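Local coordinates for export chaperone SatS (Mycobacterium tuberculosis H37Rv, PDB 6DNM), which acts as a chaperone for the SecA2 protein export pathway, this chain being its C-terminal domain, at residues T82-D86 / G87-V91; E118-D121 / L122-L126; R181-E184 / S185-R189. All blocks are in the same frame, centred on the assembly; numbering follows the deposited sequence.

Contact 1 of 3, residues T82-D86 / G87-V91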
ATOM      1  N   THR A  82       8.078  -2.524  22.352  1.00 16.37           N
ATOM      2  CA  THR A  82       7.877  -3.106  23.677  1.00 17.69           C
ATOM      3  C   THR A  82       6.779  -4.165  23.661  1.00 16.26           C
ATOM      4  O   THR A  82       6.887  -5.189  24.343  1.00 16.29           O
ATOM      5  CB  THR A  82       7.540  -1.999  24.686  1.00 20.50           C
ATOM      6  OG1 THR A  82       8.591  -1.023  24.698  1.00 25.13           O
ATOM      7  CG2 THR A  82       7.396  -2.573  26.074  1.00 23.19           C
ATOM      8  N   ALA A  83       5.715  -3.944  22.890  1.00 15.50           N
ATOM      9  CA  ALA A  83       4.699  -4.983  22.756  1.00 15.01           C
ATOM     10  C   ALA A  83       5.277  -6.225  22.090  1.00 14.76           C
ATOM     11  O   ALA A  83       4.964  -7.355  22.485  1.00 16.27           O
ATOM     12  CB  ALA A  83       3.494  -4.454  21.977  1.00 14.89           C
ATOM     13  N   ALA A  84       6.099  -6.033  21.053  1.00 15.01           N
ATOM     14  CA  ALA A  84       6.746  -7.170  20.404  1.00 16.37           C
ATOM     15  C   ALA A  84       7.607  -7.952  21.390  1.00 17.97           C
ATOM     16  O   ALA A  84       7.539  -9.187  21.448  1.00 18.40           O
ATOM     17  CB  ALA A  84       7.581  -6.688  19.217  1.00 18.41           C
ATOM     18  N   THR A  85       8.425  -7.250  22.179  1.00 16.68           N
ATOM     19  CA  THR A  85       9.293  -7.959  23.117  1.00 17.40           C
ATOM     20  C   THR A  85       8.517  -8.512  24.310  1.00 17.50           C
ATOM     21  O   THR A  85       8.935  -9.514  24.901  1.00 19.07           O
ATOM     22  CB  THR A  85      10.489  -7.089  23.537  1.00 17.78           C
ATOM     23  OG1 THR A  85      10.031  -5.868  24.127  1.00 18.22           O
ATOM     24  CG2 THR A  85      11.357  -6.761  22.319  1.00 17.87           C
ATOM     25  N   ASP A  86       7.387  -7.893  24.668  1.00 17.11           N
ATOM     26  CA  ASP A  86       6.530  -8.445  25.713  1.00 18.20           C
ATOM     27  C   ASP A  86       5.848  -9.727  25.268  1.00 19.73           C
ATOM     28  O   ASP A  86       5.348 -10.477  26.111  1.00 20.26           O
ATOM     29  CB  ASP A  86       5.403  -7.471  26.064  1.00 18.80           C
ATOM     30  CG  ASP A  86       5.838  -6.348  26.977  1.00 18.60           C
ATOM     31  OD1 ASP A  86       6.979  -6.373  27.491  1.00 18.82           O
ATOM     32  OD2 ASP A  86       5.003  -5.444  27.192  1.00 19.12           O
ATOM     33  N   GLY A  87       5.777  -9.972  23.962  1.00 18.90           N
ATOM     34  CA  GLY A  87       4.997 -11.075  23.449  1.00 20.10           C
ATOM     35  C   GLY A  87       3.522 -10.784  23.296  1.00 20.00           C
ATOM     36  O   GLY A  87       2.752 -11.701  22.993  1.00 22.68           O
ATOM     37  N   SER A  88       3.103  -9.536  23.482  1.00 19.36           N
ATOM     38  CA  SER A  88       1.697  -9.166  23.442  1.00 19.95           C
ATOM     39  C   SER A  88       1.296  -8.494  22.138  1.00 19.37           C
ATOM     40  O   SER A  88       0.114  -8.183  21.961  1.00 20.87           O
ATOM     41  CB  SER A  88       1.374  -8.232  24.610  1.00 20.88           C
ATOM     42  OG  SER A  88       2.128  -7.036  24.504  1.00 21.48           O
ATOM     43  N   LEU A  89       2.244  -8.250  21.233  1.00 18.88           N
ATOM     44  CA  LEU A  89       1.924  -7.608  19.966  1.00 17.31           C
ATOM     45  C   LEU A  89       1.000  -8.509  19.159  1.00 19.10           C
ATOM     46  O   LEU A  89       1.285  -9.691  18.951  1.00 20.42           O
ATOM     47  CB  LEU A  89       3.205  -7.345  19.177  1.00 17.14           C
ATOM     48  CG  LEU A  89       2.992  -6.556  17.878  1.00 18.55           C
ATOM     49  CD1 LEU A  89       2.691  -5.095  18.188  1.00 19.94           C
ATOM     50  CD2 LEU A  89       4.198  -6.669  16.959  1.00 20.55           C
ATOM     51  N   ALA A  90      -0.118  -7.948  18.714  1.00 18.03           N
ATOM     52  CA  ALA A  90      -1.104  -8.684  17.929  1.00 20.86           C
ATOM     53  C   ALA A  90      -1.301  -7.868  16.664  1.00 20.64           C
ATOM     54  O   ALA A  90      -2.032  -6.874  16.673  1.00 22.07           O
ATOM     55  CB  ALA A  90      -2.415  -8.851  18.688  1.00 22.62           C
ATOM     56  N   VAL A  91      -0.620  -8.270  15.594  1.00 20.80           N
ATOM     57  CA  VAL A  91      -0.750  -7.577  14.322  1.00 21.08           C
ATOM     58  C   VAL A  91      -2.122  -7.896  13.753  1.00 22.16           C
ATOM     59  O   VAL A  91      -2.505  -9.065  13.630  1.00 25.79           O
ATOM     60  CB  VAL A  91       0.374  -7.979  13.359  1.00 22.10           C
ATOM     61  CG1 VAL A  91       0.253  -7.203  12.057  1.00 22.68           C
ATOM     62  CG2 VAL A  91       1.720  -7.727  14.008  1.00 22.93           C
TER

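Contact 2 of 3, residues E118-D121 / L122-L126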
ATOM      1  N   GLU A 118     -14.207  -0.784  -6.380  1.00 17.82           N
ATOM      2  CA  GLU A 118     -13.704  -0.729  -5.010  1.00 19.72           C
ATOM      3  C   GLU A 118     -12.254  -1.199  -4.930  1.00 18.19           C
ATOM      4  O   GLU A 118     -11.420  -0.558  -4.277  1.00 17.74           O
ATOM      5  CB  GLU A 118     -14.608  -1.546  -4.089  1.00 24.46           C
ATOM      6  CG  GLU A 118     -14.318  -1.337  -2.621  1.00 30.13           C
ATOM      7  CD  GLU A 118     -14.862  -2.462  -1.763  1.00 36.08           C
ATOM      8  OE1 GLU A 118     -14.445  -2.572  -0.588  1.00 37.33           O
ATOM      9  OE2 GLU A 118     -15.709  -3.240  -2.266  1.00 38.96           O
ATOM     10  N   GLN A 119     -11.930  -2.306  -5.598  1.00 16.69           N
ATOM     11  CA  GLN A 119     -10.546  -2.768  -5.629  1.00 15.68           C
ATOM     12  C   GLN A 119      -9.620  -1.681  -6.157  1.00 14.16           C
ATOM     13  O   GLN A 119      -8.562  -1.404  -5.576  1.00 14.35           O
ATOM     14  CB  GLN A 119     -10.423  -4.013  -6.501  1.00 16.28           C
ATOM     15  CG  GLN A 119      -8.986  -4.510  -6.543  1.00 16.07           C
ATOM     16  CD  GLN A 119      -8.770  -5.662  -7.478  1.00 17.27           C
ATOM     17  OE1 GLN A 119      -9.718  -6.183  -8.068  1.00 18.76           O
ATOM     18  NE2 GLN A 119      -7.517  -6.085  -7.609  1.00 16.75           N
ATOM     19  N   LEU A 120      -9.991  -1.067  -7.271  1.00 13.32           N
ATOM     20  CA  LEU A 120      -9.157  -0.034  -7.853  1.00 14.13           C
ATOM     21  C   LEU A 120      -9.018   1.183  -6.954  1.00 13.33           C
ATOM     22  O   LEU A 120      -7.972   1.745  -6.857  1.00 13.82           O
ATOM     23  CB  LEU A 120      -9.668   0.352  -9.238  1.00 14.21           C
ATOM     24  CG  LEU A 120      -8.810   1.367  -9.984  1.00 15.42           C
ATOM     25  CD1 LEU A 120      -7.419   0.826 -10.247  1.00 15.79           C
ATOM     26  CD2 LEU A 120      -9.454   1.844 -11.273  1.00 16.26           C
ATOM     27  N   ASP A 121     -10.092   1.566  -6.291  1.00 14.94           N
ATOM     28  CA  ASP A 121     -10.041   2.706  -5.409  1.00 16.27           C
ATOM     29  C   ASP A 121      -9.032   2.518  -4.299  1.00 15.62           C
ATOM     30  O   ASP A 121      -8.231   3.386  -4.052  1.00 14.71           O
ATOM     31  CB  ASP A 121     -11.400   3.063  -4.840  1.00 18.87           C
ATOM     32  CG  ASP A 121     -11.413   4.477  -4.344  1.00 23.79           C
ATOM     33  OD1 ASP A 121     -11.162   4.723  -3.195  1.00 27.52           O
ATOM     34  OD2 ASP A 121     -11.592   5.379  -5.182  1.00 23.85           O
ATOM     35  N   LEU A 122      -9.104   1.368  -3.646  1.00 14.11           N
ATOM     36  CA  LEU A 122      -8.106   1.033  -2.633  1.00 14.64           C
ATOM     37  C   LEU A 122      -6.702   0.966  -3.227  1.00 14.92           C
ATOM     38  O   LEU A 122      -5.747   1.485  -2.637  1.00 14.57           O
ATOM     39  CB  LEU A 122      -8.485  -0.288  -1.962  1.00 15.90           C
ATOM     40  CG  LEU A 122      -9.599  -0.178  -0.924  1.00 18.77           C
ATOM     41  CD1 LEU A 122     -10.273  -1.534  -0.731  1.00 20.91           C
ATOM     42  CD2 LEU A 122      -9.044   0.353   0.385  1.00 20.15           C
ATOM     43  N   ALA A 123      -6.554   0.345  -4.403  1.00 13.17           N
ATOM     44  CA  ALA A 123      -5.225   0.211  -5.003  1.00 12.99           C
ATOM     45  C   ALA A 123      -4.595   1.568  -5.292  1.00 13.18           C
ATOM     46  O   ALA A 123      -3.396   1.766  -5.066  1.00 13.60           O
ATOM     47  CB  ALA A 123      -5.298  -0.613  -6.290  1.00 12.80           C
ATOM     48  N   VAL A 124      -5.381   2.510  -5.812  1.00 12.47           N
ATOM     49  CA  VAL A 124      -4.857   3.837  -6.114  1.00 14.22           C
ATOM     50  C   VAL A 124      -4.458   4.564  -4.838  1.00 13.47           C
ATOM     51  O   VAL A 124      -3.450   5.273  -4.810  1.00 14.05           O
ATOM     52  CB  VAL A 124      -5.874   4.628  -6.956  1.00 15.17           C
ATOM     53  CG1 VAL A 124      -5.481   6.097  -7.057  1.00 16.90           C
ATOM     54  CG2 VAL A 124      -5.968   4.014  -8.341  1.00 16.68           C
ATOM     55  N   GLU A 125      -5.226   4.386  -3.760  1.00 13.19           N
ATOM     56  CA  GLU A 125      -4.838   4.942  -2.468  1.00 13.74           C
ATOM     57  C   GLU A 125      -3.442   4.468  -2.062  1.00 14.12           C
ATOM     58  O   GLU A 125      -2.579   5.278  -1.708  1.00 15.57           O
ATOM     59  CB  GLU A 125      -5.883   4.555  -1.424  1.00 16.00           C
ATOM     60  CG  GLU A 125      -5.550   4.965  -0.015  1.00 16.55           C
ATOM     61  CD  GLU A 125      -6.644   4.566   0.953  1.00 17.99           C
ATOM     62  OE1 GLU A 125      -7.781   5.070   0.813  1.00 19.78           O
ATOM     63  OE2 GLU A 125      -6.367   3.747   1.850  1.00 19.72           O
ATOM     64  N   LEU A 126      -3.184   3.161  -2.158  1.00 13.47           N
ATOM     65  CA  LEU A 126      -1.854   2.652  -1.819  1.00 14.09           C
ATOM     66  C   LEU A 126      -0.797   3.182  -2.778  1.00 14.12           C
ATOM     67  O   LEU A 126       0.289   3.587  -2.352  1.00 14.25           O
ATOM     68  CB  LEU A 126      -1.850   1.124  -1.857  1.00 15.31           C
ATOM     69  CG  LEU A 126      -0.467   0.492  -1.670  1.00 15.06           C
ATOM     70  CD1 LEU A 126       0.063   0.683  -0.248  1.00 16.89           C
ATOM     71  CD2 LEU A 126      -0.517  -0.978  -2.044  1.00 17.46           C
TER

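Contact 3 of 3, residues R181-E184 / S185-R189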
ATOM      1  N   ARG A 181       5.668  -2.682 -12.017  1.00 16.65           N
ATOM      2  CA  ARG A 181       7.105  -2.904 -11.859  1.00 17.83           C
ATOM      3  C   ARG A 181       7.722  -1.862 -10.938  1.00 17.77           C
ATOM      4  O   ARG A 181       8.580  -2.187 -10.106  1.00 18.41           O
ATOM      5  CB  ARG A 181       7.803  -2.888 -13.222  1.00 20.25           C
ATOM      6  CG  ARG A 181       7.597  -4.144 -14.055  1.00 22.00           C
ATOM      7  CD  ARG A 181       8.568  -4.185 -15.236  1.00 24.34           C
ATOM      8  NE  ARG A 181       8.329  -3.118 -16.212  1.00 26.70           N
ATOM      9  CZ  ARG A 181       7.468  -3.194 -17.224  1.00 28.40           C
ATOM     10  NH1 ARG A 181       6.742  -4.289 -17.411  1.00 30.00           N
ATOM     11  NH2 ARG A 181       7.336  -2.171 -18.059  1.00 28.04           N
ATOM     12  N   PHE A 182       7.287  -0.603 -11.057  1.00 17.19           N
ATOM     13  CA  PHE A 182       7.761   0.424 -10.134  1.00 17.08           C
ATOM     14  C   PHE A 182       7.402   0.073  -8.695  1.00 16.73           C
ATOM     15  O   PHE A 182       8.243   0.147  -7.792  1.00 16.58           O
ATOM     16  CB  PHE A 182       7.190   1.795 -10.503  1.00 18.57           C
ATOM     17  CG  PHE A 182       7.419   2.831  -9.443  1.00 19.56           C
ATOM     18  CD1 PHE A 182       8.671   3.405  -9.285  1.00 21.27           C
ATOM     19  CD2 PHE A 182       6.405   3.182  -8.562  1.00 20.35           C
ATOM     20  CE1 PHE A 182       8.901   4.336  -8.288  1.00 21.54           C
ATOM     21  CE2 PHE A 182       6.623   4.117  -7.568  1.00 21.30           C
ATOM     22  CZ  PHE A 182       7.879   4.691  -7.427  1.00 21.72           C
ATOM     23  N   VAL A 183       6.145  -0.305  -8.459  1.00 16.21           N
ATOM     24  CA  VAL A 183       5.726  -0.678  -7.112  1.00 17.60           C
ATOM     25  C   VAL A 183       6.600  -1.798  -6.571  1.00 17.14           C
ATOM     26  O   VAL A 183       7.104  -1.728  -5.441  1.00 17.37           O
ATOM     27  CB  VAL A 183       4.240  -1.065  -7.103  1.00 19.08           C
ATOM     28  CG1 VAL A 183       3.868  -1.629  -5.762  1.00 20.07           C
ATOM     29  CG2 VAL A 183       3.397   0.136  -7.440  1.00 20.25           C
ATOM     30  N   GLU A 184       6.795  -2.850  -7.371  1.00 17.81           N
ATOM     31  CA  GLU A 184       7.618  -3.966  -6.921  1.00 19.71           C
ATOM     32  C   GLU A 184       9.033  -3.522  -6.580  1.00 18.82           C
ATOM     33  O   GLU A 184       9.628  -4.036  -5.627  1.00 20.16           O
ATOM     34  CB  GLU A 184       7.630  -5.081  -7.967  1.00 22.47           C
ATOM     35  CG  GLU A 184       6.289  -5.788  -8.132  1.00 24.34           C
ATOM     36  CD  GLU A 184       6.027  -6.794  -7.026  1.00 27.18           C
ATOM     37  OE1 GLU A 184       6.885  -6.927  -6.131  1.00 29.20           O
ATOM     38  OE2 GLU A 184       4.970  -7.455  -7.053  1.00 29.17           O
ATOM     39  N   SER A 185       9.571  -2.549  -7.319  1.00 17.94           N
ATOM     40  CA  SER A 185      10.911  -2.045  -7.039  1.00 18.77           C
ATOM     41  C   SER A 185      10.991  -1.348  -5.685  1.00 18.58           C
ATOM     42  O   SER A 185      12.090  -1.226  -5.130  1.00 21.38           O
ATOM     43  CB  SER A 185      11.367  -1.099  -8.155  1.00 20.80           C
ATOM     44  OG  SER A 185      10.898   0.228  -7.953  1.00 20.74           O
ATOM     45  N   ARG A 186       9.860  -0.894  -5.144  1.00 16.55           N
ATOM     46  CA  ARG A 186       9.819  -0.179  -3.875  1.00 17.51           C
ATOM     47  C   ARG A 186       9.503  -1.077  -2.688  1.00 17.15           C
ATOM     48  O   ARG A 186       9.490  -0.592  -1.552  1.00 18.08           O
ATOM     49  CB  ARG A 186       8.797   0.966  -3.932  1.00 18.29           C
ATOM     50  CG  ARG A 186       9.025   1.975  -5.051  1.00 20.34           C
ATOM     51  CD  ARG A 186      10.281   2.792  -4.823  1.00 23.38           C
ATOM     52  NE  ARG A 186      11.446   2.121  -5.388  1.00 26.42           N
ATOM     53  CZ  ARG A 186      12.701   2.469  -5.128  1.00 29.48           C
ATOM     54  NH1 ARG A 186      12.951   3.484  -4.311  1.00 30.33           N
ATOM     55  NH2 ARG A 186      13.704   1.799  -5.678  1.00 31.14           N
ATOM     56  N   LEU A 187       9.245  -2.363  -2.912  1.00 17.03           N
ATOM     57  CA  LEU A 187       8.948  -3.305  -1.838  1.00 17.76           C
ATOM     58  C   LEU A 187      10.191  -4.143  -1.569  1.00 19.57           C
ATOM     59  O   LEU A 187      10.520  -5.044  -2.351  1.00 20.54           O
ATOM     60  CB  LEU A 187       7.777  -4.201  -2.239  1.00 17.76           C
ATOM     61  CG  LEU A 187       6.471  -3.513  -2.635  1.00 18.70           C
ATOM     62  CD1 LEU A 187       5.374  -4.537  -2.919  1.00 19.44           C
ATOM     63  CD2 LEU A 187       6.024  -2.514  -1.575  1.00 18.72           C
ATOM     64  N   ARG A 188      10.860  -3.855  -0.452  1.00 18.11           N
ATOM     65  CA  ARG A 188      12.095  -4.525  -0.056  1.00 17.38           C
ATOM     66  C   ARG A 188      11.735  -5.766   0.757  1.00 16.81           C
ATOM     67  O   ARG A 188      11.195  -5.665   1.865  1.00 17.07           O
ATOM     68  CB  ARG A 188      12.953  -3.565   0.769  1.00 18.67           C
ATOM     69  CG  ARG A 188      14.321  -4.112   1.168  1.00 21.89           C
ATOM     70  CD  ARG A 188      14.906  -3.391   2.389  1.00 24.77           C
ATOM     71  NE  ARG A 188      14.967  -1.934   2.234  1.00 26.82           N
ATOM     72  CZ  ARG A 188      15.950  -1.267   1.629  1.00 30.49           C
ATOM     73  NH1 ARG A 188      16.978  -1.917   1.097  1.00 31.86           N
ATOM     74  NH2 ARG A 188      15.901   0.057   1.552  1.00 30.87           N
ATOM     75  N   ARG A 189      12.035  -6.937   0.216  1.00 17.30           N
ATOM     76  CA  ARG A 189      11.758  -8.176   0.927  1.00 19.21           C
ATOM     77  C   ARG A 189      12.732  -8.307   2.090  1.00 23.20           C
ATOM     78  O   ARG A 189      13.947  -8.328   1.888  1.00 23.59           O
ATOM     79  CB  ARG A 189      11.903  -9.355  -0.032  1.00 19.84           C
ATOM     80  CG  ARG A 189      10.655  -9.653  -0.852  1.00 20.15           C
ATOM     81  CD  ARG A 189      10.410  -8.624  -1.939  1.00 19.99           C
ATOM     82  NE  ARG A 189       9.443  -9.121  -2.910  1.00 19.00           N
ATOM     83  CZ  ARG A 189       8.862  -8.384  -3.850  1.00 19.48           C
ATOM     84  NH1 ARG A 189       7.987  -8.949  -4.675  1.00 19.94           N
ATOM     85  NH2 ARG A 189       9.146  -7.089  -3.967  1.00 21.74           N
TER

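Contact 1 of 3, residues T82-D86 / G87-V91
The carbonyl oxygen of A83 is gripped by three groups of the departing chain, S88 N, L89 N and S88 OG. S88 N donates to A83 O at 3.0 Å. L89 N adds a weak bond of 3.1 Å to the same A83 O. The hydroxyl S88 OG, also a weak donor, lies 3.5 Å from A83 O; with OG set between the backbone N and the carbonyl carbon (chi1 62°), the short side chain folds back over the turn, its oxygen also resting against the CB atoms of A83 and D86. One residue further along the helix, A84 O receives G87 N at 3.2 Å, a bond of i to i+3 spacing. Together the two bonds, G87 to A84 and S88 to A83, with a positive phi of 83° at G87, make a Schellman motif that ends helix 77-86. A positive phi of this size is a conformation that glycine adopts readily. Beyond the cap, L89 turns back onto the last helical turn. Its CG stands opposite the backbone N (chi1 -175°), and the two methyls part: CD1 meets A83 CB at 3.9 Å, whereas CD2 reaches A84 CB at 4.1 Å. L89 CB packs alongside the A83-A84 peptide, 3.7 Å from A84 N. The same leucine touches A60 and L63 of helix 56-63 and F12 and W13 of helix 12-16, so the apolar side of the cap faces two other helices, while D86 and G87 are exposed at the surface.

Contact 2 of 3, residues E118-D121 / L122-L126
V124 lays its CG2 methyl over the carbonyl oxygen of L120, 3.4 Å from V124 CG2 to L120 O, and against the end of the L120 side chain, with V124 CG2 4.0 Å from L120 CD1. The two side chains cross at a slant. L120 has CG opposite its backbone N (chi1 -176°), and this together with a chi2 of 62° brings CD1 to the valine; both residues also pack on V153 of helix 148-157. On another flank, L122 bends back over the turn before it: its CG stands opposite its own carbonyl carbon (chi1 -78°), and CB, CG and CD1 all run alongside the carbonyl oxygen of E118, CG at 3.8 Å from E118 O. A123 places CB 3.4 Å from Q119 O and packs on L104 of helix 104-110. This is a regular alpha-helical stretch near the start of helix 117-134, and its i to i+4 ladder is complete here: L122, A123, V124 and E125 bond back to E118, Q119, L120 and D121. Polar ends reach outside the stretch, Q119 NE2 to the carbonyls of V100 and S102, E125 OE2 to the hydroxyl of Y99. D121 OD1 and E125 OE1 stay 5.3 Å apart, so the two acids, one turn apart, may repel mildly, while E125 is held by its bond to Y99.

Contact 3 of 3, residues R181-E184 / S185-R189
One face of the F182 ring carries the aliphatic part of R186: CG sits 4.1 Å from the ring centroid and 21° off its normal, a CH-pi contact displaced toward the rim. R186 CD touches the same rim at CE1 and CZ, and the guanidinium beyond is turned only 18° from the ring plane. The other flat group, the R189 guanidinium, is met at its edge by E184 and by the carbonyl of L187. E184 OE1 takes R189 NH1 at 2.7 Å on its syn side, somewhat out of the carboxylate plane, and R189 NH2 adds a weak second bond of 3.1 Å to the same E184 OE1, completing a salt bridge in which the two planes lie 33° apart. R189 NH2 also donates to L187 O at 2.9 Å, so that two sound bonds and a weak one limit the rotation of the guanidinium. The junction is where helix 170-185 gives way to strand 187-189, which pairs in parallel with strand 49-52. Here the helical bonding tightens to i to i+3 spacing: R186 N reaches V183 O at 2.9 Å and L187 N reaches E184 O at 3.2 Å. S185 turns its hydroxyl back onto F182 O, OG to O 2.7 Å, in the carbonyl plane and on a lone pair. That same OG accepts R186 NE at 3.2 Å, and so ties the arginine, bent at chi2 and chi3, beside the ring its CG lies over. V183, on the buried side, packs on L127 and I130 of helix 117-134, while L187 rests on I50 and V52.

The three contacts follow one another along the chain, and none touches another. Contact 1 lies far out, its centre about 23 Å from that of the chain, whereas contact 2 (about 9 Å) and contact 3 (about 11 Å) sit nearer the middle. Centres of contacts 1 and 2 are about 30 Å apart, across the chain's centre, and those of contacts 1 and 3 about 28 Å. Contacts 2 and 3 are closer, about 17 Å between centres and about 6 Å between nearest atoms. Helix 117-134 links them: contact 2 lies near its start, and its later residues L127, I130 and S134 touch side chains of contact 3.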